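Local coordinates for protein cytosolic phospholipase A2 delta (Homo sapiens, PDB 5IZ5) that hydrolyses glycerophospholipids at the sn-2 position in a calcium-dependent manner, preferring linoleic acid there, and releases a free fatty acid and a lysophospholipid, at residues B[81-86]-B[249-254]; B[407-412]-B[590-595]; B[479-484]-B[639-644]; B[728-733]-B[801-806]. The protein carries 3 engineered substitutions. One frame throughout, in Å; residues are numbered along the deposited sequence.

Interaction 1 (B[81-86]-B[249-254]); sequences RFLIQS and RPLTIG
L83 meets P250 and L251 through a single methyl group. CD2 of L83 presses against CB of P250 at 3.4 Å, tighter than carbons normally sit, and the same methyl lies 3.8 Å from CG of P250, at the CB-CG edge of the proline ring. Beside the proline, the same CD2 of L83 approaches CD2 of L251 at 3.9 Å. The first torsion of L83, -141°, falls away from the usual staggered positions and carries the isobutyl group out from strand 75-85 to the turn. The buried patch is small, since only these three side chains share it.

The polar bonding stays within the turn. OG1 of T252 donates to O of R249 at 3.2 Å, with a C=O...donor angle of 148°, and so ties the two ends of the type II beta turn 249-252 together by a side chain. The backbone of L251 also hydrogen-bonds to A217, while its side chain packs on A217, R150 and E164. P250 takes the second position of the turn, where its ring-fixed phi suits the type II shape, and L251 has positive phi in the third. This is a type II beta turn with proline in its second position, between strands 244-248 and 255-263 of what is probably the second C2-like domain, resting on a strand of the N-terminal C2 domain.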
loop_
_atom_site.group_PDB
_atom_site.type_symbol
_atom_site.label_atom_id
_atom_site.label_comp_id
_atom_site.label_asym_id
_atom_site.label_seq_id
_atom_site.Cartn_x
_atom_site.Cartn_y
_atom_site.Cartn_z
ATOM N N ARG B 81 33.882 13.842 0.971
ATOM C CA ARG B 81 33.015 15.026 1.004
ATOM C C ARG B 81 31.632 14.789 0.410
ATOM O O ARG B 81 31.512 14.257 -0.693
ATOM C CB ARG B 81 33.687 16.175 0.259
ATOM C CG ARG B 81 34.734 16.880 1.091
ATOM C CD ARG B 81 35.700 17.667 0.204
ATOM N NE ARG B 81 37.059 17.126 0.228
ATOM C CZ ARG B 81 37.551 16.213 -0.612
ATOM N NH1 ARG B 81 36.809 15.688 -1.587
ATOM N NH2 ARG B 81 38.811 15.816 -0.473
ATOM N N PHE B 82 30.605 15.193 1.162
ATOM C CA PHE B 82 29.209 15.133 0.732
ATOM C C PHE B 82 28.566 16.523 0.722
ATOM O O PHE B 82 28.867 17.354 1.574
ATOM C CB PHE B 82 28.397 14.298 1.725
ATOM C CG PHE B 82 28.789 12.837 1.803
ATOM C CD1 PHE B 82 28.161 11.897 1.001
ATOM C CD2 PHE B 82 29.736 12.391 2.720
ATOM C CE1 PHE B 82 28.485 10.550 1.085
ATOM C CE2 PHE B 82 30.069 11.038 2.811
ATOM C CZ PHE B 82 29.440 10.116 1.992
ATOM N N LEU B 83 27.653 16.765 -0.213
ATOM C CA LEU B 83 26.730 17.895 -0.098
ATOM C C LEU B 83 25.503 17.444 0.712
ATOM O O LEU B 83 24.870 16.440 0.385
ATOM C CB LEU B 83 26.334 18.439 -1.475
ATOM C CG LEU B 83 26.225 19.980 -1.551
ATOM C CD1 LEU B 83 27.519 20.664 -1.117
ATOM C CD2 LEU B 83 25.842 20.457 -2.946
ATOM N N ILE B 84 25.195 18.184 1.779
ATOM C CA ILE B 84 24.153 17.823 2.739
ATOM C C ILE B 84 23.010 18.849 2.737
ATOM O O ILE B 84 23.235 20.049 2.915
ATOM C CB ILE B 84 24.753 17.732 4.163
ATOM C CG1 ILE B 84 25.797 16.603 4.244
ATOM C CG2 ILE B 84 23.667 17.553 5.221
ATOM C CD1 ILE B 84 25.288 15.221 3.884
ATOM N N GLN B 85 21.788 18.364 2.532
ATOM C CA GLN B 85 20.573 19.180 2.633
ATOM C C GLN B 85 20.036 19.083 4.057
ATOM O O GLN B 85 19.614 18.018 4.502
ATOM C CB GLN B 85 19.529 18.703 1.617
ATOM C CG GLN B 85 18.161 19.362 1.685
ATOM C CD GLN B 85 18.228 20.874 1.739
ATOM O OE1 GLN B 85 17.987 21.474 2.782
ATOM N NE2 GLN B 85 18.553 21.495 0.614
ATOM N N SER B 86 20.063 20.205 4.771
ATOM C CA SER B 86 19.672 20.243 6.185
ATOM C C SER B 86 18.198 19.890 6.433
ATOM O O SER B 86 17.844 19.448 7.517
ATOM C CB SER B 86 19.964 21.630 6.776
ATOM O OG SER B 86 19.208 22.638 6.116
ATOM N N ARG B 249 28.536 19.182 -11.684
ATOM C CA ARG B 249 28.719 19.905 -10.420
ATOM C C ARG B 249 27.374 20.272 -9.802
ATOM O O ARG B 249 26.399 20.469 -10.526
ATOM C CB ARG B 249 29.580 21.161 -10.623
ATOM C CG ARG B 249 31.085 20.960 -10.481
ATOM C CD ARG B 249 31.635 19.629 -10.986
ATOM N NE ARG B 249 32.948 19.356 -10.401
ATOM C CZ ARG B 249 34.085 19.940 -10.780
ATOM N NH1 ARG B 249 34.100 20.845 -11.761
ATOM N NH2 ARG B 249 35.222 19.615 -10.176
ATOM N N PRO B 250 27.319 20.356 -8.460
ATOM C CA PRO B 250 26.051 20.590 -7.775
ATOM C C PRO B 250 25.370 21.887 -8.160
ATOM O O PRO B 250 26.032 22.910 -8.320
ATOM C CB PRO B 250 26.445 20.649 -6.300
ATOM C CG PRO B 250 27.707 19.887 -6.212
ATOM C CD PRO B 250 28.418 20.154 -7.503
ATOM N N LEU B 251 24.052 21.821 -8.316
ATOM C CA LEU B 251 23.219 22.999 -8.541
ATOM C C LEU B 251 23.714 23.895 -9.693
ATOM O O LEU B 251 23.590 25.117 -9.629
ATOM C CB LEU B 251 23.121 23.836 -7.253
ATOM C CG LEU B 251 22.381 23.305 -6.012
ATOM C CD1 LEU B 251 21.215 22.386 -6.356
ATOM C CD2 LEU B 251 23.332 22.641 -5.036
ATOM N N THR B 252 24.297 23.291 -10.726
ATOM C CA THR B 252 24.728 24.038 -11.911
ATOM C C THR B 252 23.535 24.438 -12.773
ATOM O O THR B 252 22.397 23.987 -12.572
ATOM C CB THR B 252 25.732 23.245 -12.771
ATOM O OG1 THR B 252 25.203 21.949 -13.079
ATOM C CG2 THR B 252 27.059 23.088 -12.036
ATOM N N ILE B 253 23.815 25.319 -13.721
ATOM C CA ILE B 253 22.850 25.693 -14.745
ATOM C C ILE B 253 23.016 24.709 -15.893
ATOM O O ILE B 253 24.058 24.058 -16.015
ATOM C CB ILE B 253 23.094 27.134 -15.268
ATOM C CG1 ILE B 253 23.184 28.133 -14.114
ATOM C CG2 ILE B 253 22.004 27.583 -16.237
ATOM C CD1 ILE B 253 23.975 29.378 -14.456
ATOM N N GLY B 254 21.977 24.596 -16.717
ATOM C CA GLY B 254 22.033 23.833 -17.949
ATOM C C GLY B 254 23.253 24.124 -18.810
ATOM O O GLY B 254 23.786 25.237 -18.797
#

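Interaction 2 (B[407-412]-B[590-595]); sequences ERLASY and AQAFKG
The F593 ring points its edge at the helix of L409 and Y412: O of L409 lies in the ring plane, 3.7 Å from CZ of F593. CB of Y412 reaches the same corner obliquely, 3.6 Å from CZ of F593. The Y412 ring has O of R408, one turn back in its own helix, 3.4 Å above one face and offset toward the rim. At the edge of that ring, near its plane, sits F593, with CE2 of F593 4.0 Å from CD2 of Y412. The two side chains cross at about a right angle. L409 runs past F593 in the opposite direction, bringing its CD2 to 4.1 Å from CE2 of F593.

Two helices of the catalytic domain's helical region are joined here, 406-422 and the short 588-593, and F593 also touches side chains of two further helices. Helix 428-441 contributes L431 to F593, and W543 from helix 534-543 touches F593 as well. With chi1 at -78°, CG of F593 stands anti to the carbonyl carbon, which sends the ring out toward helix 406-422.

Beside the ring, CD1 of L409 rests 4.3 Å from CB of A592. The hydroxyl of Y412 is engaged beyond this pair of helices, hydrogen-bonded to OG of S438 in helix 428-441.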
loop_
_atom_site.group_PDB
_atom_site.type_symbol
_atom_site.label_atom_id
_atom_site.label_comp_id
_atom_site.label_asym_id
_atom_site.label_seq_id
_atom_site.Cartn_x
_atom_site.Cartn_y
_atom_site.Cartn_z
ATOM N N GLU B 407 -10.564 -24.585 -21.664
ATOM C CA GLU B 407 -10.476 -23.265 -22.313
ATOM C C GLU B 407 -10.060 -22.194 -21.305
ATOM O O GLU B 407 -9.189 -21.363 -21.579
ATOM C CB GLU B 407 -11.817 -22.886 -22.966
ATOM C CG GLU B 407 -11.839 -21.537 -23.727
ATOM C CD GLU B 407 -11.564 -21.673 -25.216
ATOM O OE1 GLU B 407 -12.385 -22.301 -25.910
ATOM O OE2 GLU B 407 -10.544 -21.147 -25.714
ATOM N N ARG B 408 -10.682 -22.228 -20.134
ATOM C CA ARG B 408 -10.411 -21.253 -19.089
ATOM C C ARG B 408 -8.984 -21.374 -18.538
ATOM O O ARG B 408 -8.270 -20.379 -18.398
ATOM C CB ARG B 408 -11.469 -21.360 -17.992
ATOM C CG ARG B 408 -12.672 -20.471 -18.259
ATOM C CD ARG B 408 -13.212 -19.739 -17.051
ATOM N NE ARG B 408 -14.548 -19.172 -17.289
ATOM C CZ ARG B 408 -15.668 -19.892 -17.278
ATOM N NH1 ARG B 408 -15.625 -21.203 -17.045
ATOM N NH2 ARG B 408 -16.837 -19.306 -17.511
ATOM N N LEU B 409 -8.555 -22.601 -18.261
ATOM C CA LEU B 409 -7.210 -22.843 -17.758
ATOM C C LEU B 409 -6.144 -22.414 -18.773
ATOM O O LEU B 409 -5.140 -21.787 -18.405
ATOM C CB LEU B 409 -7.067 -24.315 -17.385
ATOM C CG LEU B 409 -7.916 -24.747 -16.173
ATOM C CD1 LEU B 409 -7.851 -26.256 -16.029
ATOM C CD2 LEU B 409 -7.510 -24.076 -14.865
ATOM N N ALA B 410 -6.388 -22.713 -20.046
ATOM C CA ALA B 410 -5.520 -22.270 -21.135
ATOM C C ALA B 410 -5.435 -20.741 -21.200
ATOM O O ALA B 410 -4.349 -20.182 -21.380
ATOM C CB ALA B 410 -6.015 -22.819 -22.461
ATOM N N SER B 411 -6.575 -20.072 -21.038
ATOM C CA SER B 411 -6.618 -18.606 -21.021
ATOM C C SER B 411 -5.795 -18.036 -19.879
ATOM O O SER B 411 -5.117 -17.026 -20.063
ATOM C CB SER B 411 -8.056 -18.091 -20.909
ATOM O OG SER B 411 -8.830 -18.586 -21.976
ATOM N N TYR B 412 -5.848 -18.664 -18.703
ATOM C CA TYR B 412 -5.039 -18.189 -17.587
ATOM C C TYR B 412 -3.567 -18.247 -17.962
ATOM O O TYR B 412 -2.814 -17.282 -17.770
ATOM C CB TYR B 412 -5.231 -19.016 -16.301
ATOM C CG TYR B 412 -6.590 -19.016 -15.647
ATOM C CD1 TYR B 412 -7.563 -18.067 -15.966
ATOM C CD2 TYR B 412 -6.887 -19.965 -14.669
ATOM C CE1 TYR B 412 -8.797 -18.083 -15.345
ATOM C CE2 TYR B 412 -8.115 -19.984 -14.042
ATOM C CZ TYR B 412 -9.064 -19.038 -14.381
ATOM O OH TYR B 412 -10.289 -19.054 -13.771
ATOM N N ALA B 590 -5.556 -27.078 -9.822
ATOM C CA ALA B 590 -4.317 -27.491 -9.175
ATOM C C ALA B 590 -3.432 -28.259 -10.142
ATOM O O ALA B 590 -2.231 -28.028 -10.205
ATOM C CB ALA B 590 -4.613 -28.338 -7.945
ATOM N N GLN B 591 -4.030 -29.154 -10.912
ATOM C CA GLN B 591 -3.270 -29.948 -11.876
ATOM C C GLN B 591 -2.542 -29.068 -12.897
ATOM O O GLN B 591 -1.396 -29.344 -13.261
ATOM C CB GLN B 591 -4.194 -30.958 -12.555
ATOM C CG GLN B 591 -4.592 -32.092 -11.636
ATOM C CD GLN B 591 -5.121 -33.302 -12.379
ATOM O OE1 GLN B 591 -5.864 -33.181 -13.357
ATOM N NE2 GLN B 591 -4.739 -34.485 -11.913
ATOM N N ALA B 592 -3.194 -27.993 -13.329
ATOM C CA ALA B 592 -2.613 -27.092 -14.323
ATOM C C ALA B 592 -1.578 -26.137 -13.739
ATOM O O ALA B 592 -0.646 -25.759 -14.438
ATOM C CB ALA B 592 -3.706 -26.293 -15.016
ATOM N N PHE B 593 -1.749 -25.750 -12.471
ATOM C CA PHE B 593 -1.040 -24.606 -11.887
ATOM C C PHE B 593 -0.273 -24.840 -10.580
ATOM O O PHE B 593 0.487 -23.975 -10.142
ATOM C CB PHE B 593 -2.060 -23.477 -11.734
ATOM C CG PHE B 593 -2.344 -22.784 -13.028
ATOM C CD1 PHE B 593 -1.440 -21.866 -13.557
ATOM C CD2 PHE B 593 -3.479 -23.089 -13.748
ATOM C CE1 PHE B 593 -1.691 -21.249 -14.767
ATOM C CE2 PHE B 593 -3.739 -22.468 -14.955
ATOM C CZ PHE B 593 -2.842 -21.552 -15.468
ATOM N N LYS B 594 -0.428 -26.005 -9.969
ATOM C CA LYS B 594 0.269 -26.289 -8.714
ATOM C C LYS B 594 1.774 -26.201 -8.939
ATOM O O LYS B 594 2.489 -25.502 -8.222
ATOM C CB LYS B 594 -0.126 -27.691 -8.235
ATOM C CG LYS B 594 0.024 -27.984 -6.756
ATOM C CD LYS B 594 1.400 -28.517 -6.384
ATOM C CE LYS B 594 1.295 -29.645 -5.361
ATOM N NZ LYS B 594 2.473 -29.713 -4.449
ATOM N N GLY B 595 2.236 -26.887 -9.973
ATOM C CA GLY B 595 3.645 -26.908 -10.327
ATOM C C GLY B 595 4.122 -25.544 -10.785
ATOM O O GLY B 595 5.140 -25.034 -10.321
#

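Interaction 3 (B[479-484]-B[639-644]); sequences LDFKEW and QLTPKE
OE2 of E483 takes a hydrogen bond from OG1 of T641 at 2.5 Å, so short that the exact value is best treated with caution, and it is also bound by ND2 of N470. The other oxygen of this buried carboxylate, OE1, has a salt bridge to NZ of K496 and a hydrogen bond to the hydroxyl of Y497. That hydroxyl is also bonded to the backbone N of T641, so Y497 links both partners of the short bond. Several groups thus fix the carboxylate, and the nearby lysine probably keeps it ionised. The side chain of E483 is extended beyond CG (chi2 172°), which carries its charge well clear of the strand and across to the loop.

Next to this polar pair lies F481, two residues earlier and on the same side. Its ring meets the loop with its edge: OG1 of T641 is in the ring plane, 3.9 Å from CZ of F481, and CD2 of L640 lies 4.4 Å from CE2 of F481. K472 makes a cation-pi contact with the ring. Within the loop, O of T641 accepts from N of E644 at 2.9 Å.

Away from the catalytic residues, the contact ties the loop ahead of strand 649-650 to strand 482-487, which pairs with 463-471 in the mixed sheet of the patatin-related catalytic domain.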
loop_
_atom_site.group_PDB
_atom_site.type_symbol
_atom_site.label_atom_id
_atom_site.label_comp_id
_atom_site.label_asym_id
_atom_site.label_seq_id
_atom_site.Cartn_x
_atom_site.Cartn_y
_atom_site.Cartn_z
ATOM N N LEU B 479 8.146 -8.044 11.528
ATOM C CA LEU B 479 6.962 -8.842 11.140
ATOM C C LEU B 479 5.702 -7.971 11.181
ATOM O O LEU B 479 4.837 -8.033 10.294
ATOM C CB LEU B 479 6.807 -10.047 12.090
ATOM C CG LEU B 479 5.761 -11.175 11.865
ATOM C CD1 LEU B 479 4.324 -10.726 12.138
ATOM C CD2 LEU B 479 5.880 -11.785 10.472
ATOM N N ASP B 480 5.630 -7.154 12.225
ATOM C CA ASP B 480 4.487 -6.284 12.499
ATOM C C ASP B 480 4.690 -4.820 12.069
ATOM O O ASP B 480 3.956 -3.942 12.525
ATOM C CB ASP B 480 4.100 -6.358 13.988
ATOM C CG ASP B 480 5.254 -6.025 14.922
ATOM O OD1 ASP B 480 4.976 -5.701 16.096
ATOM O OD2 ASP B 480 6.431 -6.095 14.501
ATOM N N PHE B 481 5.693 -4.565 11.223
ATOM C CA PHE B 481 5.772 -3.321 10.448
ATOM C C PHE B 481 4.671 -3.327 9.401
ATOM O O PHE B 481 4.605 -4.240 8.583
ATOM C CB PHE B 481 7.118 -3.221 9.744
ATOM C CG PHE B 481 7.265 -2.008 8.854
ATOM C CD1 PHE B 481 6.876 -2.056 7.519
ATOM C CD2 PHE B 481 7.813 -0.828 9.342
ATOM C CE1 PHE B 481 7.019 -0.952 6.698
ATOM C CE2 PHE B 481 7.962 0.278 8.522
ATOM C CZ PHE B 481 7.565 0.216 7.199
ATOM N N LYS B 482 3.823 -2.305 9.410
ATOM C CA LYS B 482 2.651 -2.301 8.538
ATOM C C LYS B 482 2.129 -0.890 8.337
ATOM O O LYS B 482 1.948 -0.151 9.294
ATOM C CB LYS B 482 1.555 -3.199 9.131
ATOM C CG LYS B 482 1.180 -2.864 10.559
ATOM C CD LYS B 482 0.163 -3.866 11.069
ATOM C CE LYS B 482 -0.749 -3.277 12.134
ATOM N NZ LYS B 482 -2.121 -3.856 12.032
ATOM N N GLU B 483 1.894 -0.545 7.075
ATOM C CA GLU B 483 1.480 0.787 6.642
ATOM C C GLU B 483 0.200 0.693 5.827
ATOM O O GLU B 483 0.107 -0.104 4.890
ATOM C CB GLU B 483 2.581 1.423 5.789
ATOM C CG GLU B 483 3.919 1.485 6.507
ATOM C CD GLU B 483 5.057 1.926 5.611
ATOM O OE1 GLU B 483 5.830 2.796 6.045
ATOM O OE2 GLU B 483 5.187 1.394 4.485
ATOM N N TRP B 484 -0.782 1.514 6.179
ATOM C CA TRP B 484 -2.063 1.493 5.483
ATOM C C TRP B 484 -1.934 2.183 4.129
ATOM O O TRP B 484 -1.438 3.309 4.045
ATOM C CB TRP B 484 -3.162 2.146 6.327
ATOM C CG TRP B 484 -3.468 1.364 7.577
ATOM C CD1 TRP B 484 -2.972 1.589 8.825
ATOM C CD2 TRP B 484 -4.317 0.215 7.683
ATOM N NE1 TRP B 484 -3.465 0.652 9.705
ATOM C CE2 TRP B 484 -4.295 -0.203 9.030
ATOM C CE3 TRP B 484 -5.094 -0.500 6.772
ATOM C CZ2 TRP B 484 -5.026 -1.311 9.488
ATOM C CZ3 TRP B 484 -5.823 -1.601 7.226
ATOM C CH2 TRP B 484 -5.787 -1.993 8.573
ATOM N N GLN B 639 15.507 3.191 7.007
ATOM C CA GLN B 639 14.790 1.920 6.841
ATOM C C GLN B 639 13.301 2.080 6.503
ATOM O O GLN B 639 12.559 1.102 6.551
ATOM C CB GLN B 639 14.913 1.068 8.108
ATOM C CG GLN B 639 16.297 1.083 8.745
ATOM C CD GLN B 639 16.408 0.123 9.921
ATOM O OE1 GLN B 639 15.630 0.199 10.878
ATOM N NE2 GLN B 639 17.380 -0.787 9.857
ATOM N N LEU B 640 12.862 3.290 6.159
ATOM C CA LEU B 640 11.452 3.506 5.806
ATOM C C LEU B 640 11.156 3.200 4.337
ATOM O O LEU B 640 12.066 2.926 3.565
ATOM C CB LEU B 640 11.024 4.930 6.178
ATOM C CG LEU B 640 10.940 5.215 7.683
ATOM C CD1 LEU B 640 10.309 6.571 7.941
ATOM C CD2 LEU B 640 10.161 4.139 8.425
ATOM N N THR B 641 9.879 3.259 3.956
ATOM C CA THR B 641 9.438 2.811 2.628
ATOM C C THR B 641 9.925 3.634 1.410
ATOM O O THR B 641 10.104 3.058 0.326
ATOM C CB THR B 641 7.890 2.678 2.583
ATOM O OG1 THR B 641 7.470 1.707 3.550
ATOM C CG2 THR B 641 7.381 2.245 1.213
ATOM N N PRO B 642 10.132 4.960 1.565
ATOM C CA PRO B 642 10.499 5.765 0.395
ATOM C C PRO B 642 11.693 5.228 -0.393
ATOM O O PRO B 642 11.700 5.320 -1.615
ATOM C CB PRO B 642 10.817 7.131 1.007
ATOM C CG PRO B 642 9.902 7.207 2.173
ATOM C CD PRO B 642 9.917 5.813 2.747
ATOM N N LYS B 643 12.663 4.640 0.295
ATOM C CA LYS B 643 13.850 4.121 -0.370
ATOM C C LYS B 643 13.680 2.756 -1.047
ATOM O O LYS B 643 14.595 2.313 -1.735
ATOM C CB LYS B 643 15.073 4.215 0.551
ATOM C CG LYS B 643 15.873 2.968 0.861
ATOM C CD LYS B 643 15.300 2.169 2.016
ATOM C CE LYS B 643 16.094 0.890 2.223
ATOM N NZ LYS B 643 15.470 0.019 3.257
ATOM N N GLU B 644 12.516 2.112 -0.906
ATOM C CA GLU B 644 12.294 0.818 -1.536
ATOM C C GLU B 644 11.832 0.980 -2.985
ATOM O O GLU B 644 10.967 1.818 -3.285
ATOM C CB GLU B 644 11.277 0.004 -0.726
ATOM C CG GLU B 644 11.677 -0.194 0.730
ATOM C CD GLU B 644 12.832 -1.170 0.911
ATOM O OE1 GLU B 644 13.285 -1.313 2.054
ATOM O OE2 GLU B 644 13.302 -1.789 -0.068
#

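Interaction 4 (B[728-733]-B[801-806]); sequences APILLH and LQALRT
I730 and L732 make an apolar strand-on-helix contact with A803 and T806, where helix 797-810, close to the C-terminus, lies against the mixed sheet of the catalytic domain. The axes of the short segments run almost antiparallel, at 171°, and come within 9.7 Å. Alternation along the strand sets the pattern: I730 and L732 face the helix, while L731 between them points to the other side of the sheet and touches L687 of helix 685-696.

A803 is the small residue on which both strand side chains converge. CD2 of L732 is 3.8 Å from CB of A803, and CG2 of I730 is 4.3 Å from that same methyl. One turn further along the helix, CD1 of I730 reaches CG2 of T806 at 3.8 Å, the two side chains crossing at about a right angle. The nearly straight end of I730 (chi2 164°) is what takes its CD1 over to the threonine. L672 of strand 672-676, the parallel neighbour of 730-734, touches both I730 and A803 and widens the apolar layer.

T806 divides its two branches: the methyl goes to I730, while OG1 donates to O of Q802 at 3.0 Å, from the face of that carbonyl opposite to N of T806. With the hydroxyl satisfied inside its own helix, the threonine can offer carbon alone to the strand, and cohesion here rests on van der Waals contact and burial of apolar surface, without directional bonds across the pair.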
loop_
_atom_site.group_PDB
_atom_site.type_symbol
_atom_site.label_atom_id
_atom_site.label_comp_id
_atom_site.label_asym_id
_atom_site.label_seq_id
_atom_site.Cartn_x
_atom_site.Cartn_y
_atom_site.Cartn_z
ATOM N N ALA B 728 -15.315 12.696 18.638
ATOM C CA ALA B 728 -15.416 11.274 18.339
ATOM C C ALA B 728 -16.703 10.988 17.567
ATOM O O ALA B 728 -17.750 11.530 17.895
ATOM C CB ALA B 728 -15.393 10.465 19.623
ATOM N N PRO B 729 -16.632 10.134 16.538
ATOM C CA PRO B 729 -17.828 9.777 15.769
ATOM C C PRO B 729 -18.776 8.833 16.509
ATOM O O PRO B 729 -18.348 8.093 17.398
ATOM C CB PRO B 729 -17.247 9.062 14.551
ATOM C CG PRO B 729 -15.964 8.490 15.035
ATOM C CD PRO B 729 -15.419 9.489 16.001
ATOM N N ILE B 730 -20.050 8.864 16.116
ATOM C CA ILE B 730 -21.049 7.924 16.601
ATOM C C ILE B 730 -20.923 6.636 15.803
ATOM O O ILE B 730 -20.807 6.671 14.581
ATOM C CB ILE B 730 -22.486 8.477 16.425
ATOM C CG1 ILE B 730 -22.662 9.759 17.239
ATOM C CG2 ILE B 730 -23.532 7.441 16.833
ATOM C CD1 ILE B 730 -23.876 10.570 16.849
ATOM N N LEU B 731 -20.976 5.504 16.497
ATOM C CA LEU B 731 -20.929 4.197 15.853
ATOM C C LEU B 731 -22.180 3.371 16.092
ATOM O O LEU B 731 -22.587 3.162 17.231
ATOM C CB LEU B 731 -19.713 3.424 16.340
ATOM C CG LEU B 731 -18.491 3.677 15.460
ATOM C CD1 LEU B 731 -17.302 4.041 16.315
ATOM C CD2 LEU B 731 -18.191 2.474 14.575
ATOM N N LEU B 732 -22.774 2.917 14.996
ATOM C CA LEU B 732 -23.827 1.919 15.010
ATOM C C LEU B 732 -23.244 0.649 14.434
ATOM O O LEU B 732 -22.887 0.602 13.258
ATOM C CB LEU B 732 -25.020 2.366 14.167
ATOM C CG LEU B 732 -26.324 2.740 14.869
ATOM C CD1 LEU B 732 -26.108 3.365 16.238
ATOM C CD2 LEU B 732 -27.134 3.671 13.986
ATOM N N HIS B 733 -23.168 -0.379 15.270
ATOM C CA HIS B 733 -22.491 -1.615 14.928
ATOM C C HIS B 733 -23.489 -2.744 14.684
ATOM O O HIS B 733 -24.360 -3.008 15.523
ATOM C CB HIS B 733 -21.555 -1.988 16.065
ATOM C CG HIS B 733 -20.698 -3.176 15.773
ATOM N ND1 HIS B 733 -19.672 -3.146 14.853
ATOM C CD2 HIS B 733 -20.702 -4.424 16.296
ATOM C CE1 HIS B 733 -19.084 -4.329 14.818
ATOM N NE2 HIS B 733 -19.690 -5.123 15.682
ATOM N N LEU B 801 -32.011 6.390 12.376
ATOM C CA LEU B 801 -32.607 7.724 12.287
ATOM C C LEU B 801 -32.268 8.561 13.516
ATOM O O LEU B 801 -31.948 9.741 13.397
ATOM C CB LEU B 801 -34.125 7.634 12.100
ATOM C CG LEU B 801 -34.613 6.992 10.797
ATOM C CD1 LEU B 801 -36.110 6.727 10.847
ATOM C CD2 LEU B 801 -34.272 7.838 9.582
ATOM N N GLN B 802 -32.338 7.945 14.692
ATOM C CA GLN B 802 -31.927 8.598 15.938
ATOM C C GLN B 802 -30.474 9.061 15.901
ATOM O O GLN B 802 -30.170 10.178 16.305
ATOM C CB GLN B 802 -32.157 7.676 17.129
ATOM C CG GLN B 802 -31.976 8.362 18.477
ATOM C CD GLN B 802 -31.673 7.380 19.593
ATOM O OE1 GLN B 802 -32.357 6.367 19.727
ATOM N NE2 GLN B 802 -30.648 7.673 20.401
ATOM N N ALA B 803 -29.581 8.198 15.422
ATOM C CA ALA B 803 -28.163 8.545 15.320
ATOM C C ALA B 803 -27.960 9.666 14.315
ATOM O O ALA B 803 -27.174 10.584 14.551
ATOM C CB ALA B 803 -27.337 7.336 14.930
ATOM N N LEU B 804 -28.686 9.602 13.204
ATOM C CA LEU B 804 -28.650 10.673 12.216
ATOM C C LEU B 804 -29.088 12.011 12.819
ATOM O O LEU B 804 -28.462 13.037 12.552
ATOM C CB LEU B 804 -29.507 10.326 10.997
ATOM C CG LEU B 804 -28.898 9.295 10.048
ATOM C CD1 LEU B 804 -29.944 8.755 9.087
ATOM C CD2 LEU B 804 -27.722 9.879 9.281
ATOM N N ARG B 805 -30.141 11.994 13.638
ATOM C CA ARG B 805 -30.598 13.206 14.325
ATOM C C ARG B 805 -29.533 13.749 15.264
ATOM O O ARG B 805 -29.281 14.949 15.286
ATOM C CB ARG B 805 -31.889 12.959 15.112
ATOM C CG ARG B 805 -33.117 12.821 14.238
ATOM C CD ARG B 805 -34.398 12.786 15.055
ATOM N NE ARG B 805 -35.557 12.620 14.180
ATOM C CZ ARG B 805 -36.092 13.585 13.431
ATOM N NH1 ARG B 805 -35.593 14.819 13.441
ATOM N NH2 ARG B 805 -37.141 13.312 12.664
ATOM N N THR B 806 -28.915 12.864 16.041
ATOM C CA THR B 806 -27.839 13.263 16.944
ATOM C C THR B 806 -26.643 13.805 16.166
ATOM O O THR B 806 -26.072 14.830 16.536
ATOM C CB THR B 806 -27.367 12.088 17.812
ATOM O OG1 THR B 806 -28.499 11.453 18.413
ATOM C CG2 THR B 806 -26.419 12.570 18.898
#

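In the fold
Interaction 3 is the core contact of the set, with every touching residue buried, about 10 Å from the chain centre; the other three lie roughly 30 Å out and are partly buried. It is also the one that carries a charge, and a short polar bond bridges its segments, whereas interactions 1, 2 and 4 are held by apolar contact. Interactions 3 and 4 both use the mixed sheet of the catalytic domain, at strands 482-487 and 730-734, yet their nearest atoms are about 14 Å apart. Interaction 2 joins helices of the same domain, and its segments alternate along the chain with those of interaction 3. Interaction 1 stands apart, between the two C2-type regions.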